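Tryptophan decarboxylase 1 (Oryza sativa subsp. japonica, PDB 6KHO) catalyses the pyridoxal phosphate-dependent decarboxylation of L-tryptophan to tryptamine, and of 5-hydroxy-L-tryptophan to serotonin, on the route to serotonin in rice. Local coordinates at residues A[184-189]-A[263-268]. Numbering follows the deposited sequence.
Sequences VAARDA and PTYVCA
A186 gives the largest share of this contact: its CB lies 3.7 Å from CD2 of Y265, in the plane of the ring and at its edge, so the helix meets the tyrosine's rim and not its face. T264 supplies the second touch. Its chi1 of -67° sets OG1 beside the backbone N and leaves CG2 anti to it, so that the threonine holds this methyl against the helix backbone, 3.8 Å from A186 O, while OG1 is turned to the carbonyl of V262 and bonds there. One water completes the first shell, donating to A186 O at 3.2 Å and to T264 O at 3.0 Å; it links two backbone carbonyls that could not bond each other directly. At T264 the backbone departs from extended geometry (psi -33°), and both T264 and Y265 direct their CB atoms toward the helix.

Further out, Y265 is fixed at its far end by a hydrogen bond between its OH and T182 OG1, one turn before A186 on helix 175-194, and its ring runs parallel to that of W294. R187 barely touches the strand. Its guanidinium grips D188 side-on, NE and NH2 each 3.1 Å from the same oxygen, OD1, and also bonds A224 O and, in the second subunit, R222 O and L223 O, tying this helix to the dimer interface.

Helix 175-194 thus packs over strand 262-269, as in the alpha/beta large domain of PLP-dependent decarboxylases; the axes of 184-189 and 263-268 approach to 7.7 Å and their N-to-C directions differ by 161°, close to antiparallel. Cofactor-binding T175 and S176 begin this helix, whereas the strand runs inside the mixed sheet between parallel neighbours 205-210 and 294-298.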
loop_
_atom_site.group_PDB
_atom_site.type_symbol
_atom_site.label_atom_id
_atom_site.label_comp_id
_atom_site.label_asym_id
_atom_site.label_seq_id
_atom_site.Cartn_x
_atom_site.Cartn_y
_atom_site.Cartn_z
ATOM N N VAL A 184 15.837 -2.046 7.065
ATOM C CA VAL A 184 16.785 -2.007 5.960
ATOM C C VAL A 184 17.827 -0.921 6.200
ATOM O O VAL A 184 19.023 -1.135 5.978
ATOM C CB VAL A 184 16.049 -1.815 4.625
ATOM C CG1 VAL A 184 17.022 -1.346 3.543
ATOM C CG2 VAL A 184 15.398 -3.136 4.207
ATOM N N ALA A 185 17.403 0.239 6.699
ATOM C CA ALA A 185 18.370 1.292 7.006
ATOM C C ALA A 185 19.345 0.844 8.095
ATOM O O ALA A 185 20.562 1.038 7.976
ATOM C CB ALA A 185 17.637 2.570 7.408
ATOM N N ALA A 186 18.831 0.222 9.160
ATOM C CA ALA A 186 19.706 -0.248 10.233
ATOM C C ALA A 186 20.644 -1.335 9.730
ATOM O O ALA A 186 21.843 -1.328 10.043
ATOM C CB ALA A 186 18.879 -0.756 11.414
ATOM N N ARG A 187 20.107 -2.279 8.947
ATOM C CA ARG A 187 20.915 -3.334 8.343
ATOM C C ARG A 187 22.067 -2.763 7.525
ATOM O O ARG A 187 23.226 -3.176 7.679
ATOM C CB ARG A 187 20.032 -4.221 7.463
ATOM C CG ARG A 187 20.772 -5.391 6.783
ATOM C CD ARG A 187 19.965 -5.963 5.602
ATOM N NE ARG A 187 19.965 -5.051 4.455
ATOM C CZ ARG A 187 19.186 -5.170 3.381
ATOM N NH1 ARG A 187 18.309 -6.172 3.282
ATOM N NH2 ARG A 187 19.277 -4.275 2.404
ATOM N N ASP A 188 21.765 -1.812 6.642
ATOM C CA ASP A 188 22.800 -1.312 5.743
ATOM C C ASP A 188 23.899 -0.598 6.525
ATOM O O ASP A 188 25.086 -0.736 6.202
ATOM C CB ASP A 188 22.173 -0.404 4.678
ATOM C CG ASP A 188 21.333 -1.202 3.657
ATOM O OD1 ASP A 188 21.410 -2.458 3.687
ATOM O OD2 ASP A 188 20.609 -0.584 2.829
ATOM N N ALA A 189 23.524 0.130 7.580
ATOM C CA ALA A 189 24.510 0.826 8.395
ATOM C C ALA A 189 25.378 -0.161 9.167
ATOM O O ALA A 189 26.597 0.031 9.276
ATOM C CB ALA A 189 23.809 1.793 9.350
ATOM N N PRO A 263 24.684 -6.562 17.222
ATOM C CA PRO A 263 23.324 -6.115 17.546
ATOM C C PRO A 263 22.968 -4.901 16.706
ATOM O O PRO A 263 23.693 -3.904 16.689
ATOM C CB PRO A 263 23.399 -5.772 19.038
ATOM C CG PRO A 263 24.628 -6.487 19.529
ATOM C CD PRO A 263 25.582 -6.479 18.388
ATOM N N THR A 264 21.836 -4.996 16.015
ATOM C CA THR A 264 21.549 -4.114 14.893
ATOM C C THR A 264 20.301 -3.262 15.080
ATOM O O THR A 264 20.295 -2.108 14.640
ATOM C CB THR A 264 21.435 -4.948 13.603
ATOM O OG1 THR A 264 22.722 -5.506 13.278
ATOM C CG2 THR A 264 20.930 -4.112 12.420
ATOM N N TYR A 265 19.278 -3.763 15.771
ATOM C CA TYR A 265 17.952 -3.149 15.731
ATOM C C TYR A 265 17.123 -3.717 16.871
ATOM O O TYR A 265 17.139 -4.929 17.108
ATOM C CB TYR A 265 17.296 -3.429 14.374
ATOM C CG TYR A 265 15.930 -2.808 14.080
ATOM C CD1 TYR A 265 14.779 -3.234 14.729
ATOM C CD2 TYR A 265 15.800 -1.851 13.075
ATOM C CE1 TYR A 265 13.522 -2.676 14.401
ATOM C CE2 TYR A 265 14.560 -1.295 12.739
ATOM C CZ TYR A 265 13.432 -1.706 13.406
ATOM O OH TYR A 265 12.207 -1.170 13.030
ATOM N N VAL A 266 16.418 -2.837 17.580
ATOM C CA VAL A 266 15.491 -3.220 18.643
ATOM C C VAL A 266 14.120 -2.617 18.336
ATOM O O VAL A 266 14.020 -1.429 18.020
ATOM C CB VAL A 266 15.978 -2.739 20.027
ATOM C CG1 VAL A 266 14.999 -3.149 21.104
ATOM C CG2 VAL A 266 17.399 -3.268 20.355
ATOM N N CYS A 267 13.060 -3.419 18.462
ATOM C CA CYS A 267 11.692 -2.916 18.364
ATOM C C CYS A 267 11.066 -2.864 19.750
ATOM O O CYS A 267 10.960 -3.891 20.423
ATOM C CB CYS A 267 10.837 -3.784 17.436
ATOM S SG CYS A 267 9.179 -3.057 17.093
ATOM N N ALA A 268 10.666 -1.675 20.180
ATOM C CA ALA A 268 9.888 -1.491 21.398
ATOM C C ALA A 268 8.446 -1.190 21.018
ATOM O O ALA A 268 8.198 -0.437 20.071
ATOM C CB ALA A 268 10.443 -0.347 22.246
HETATM O O HOH W 1 22.181 -0.364 13.069
#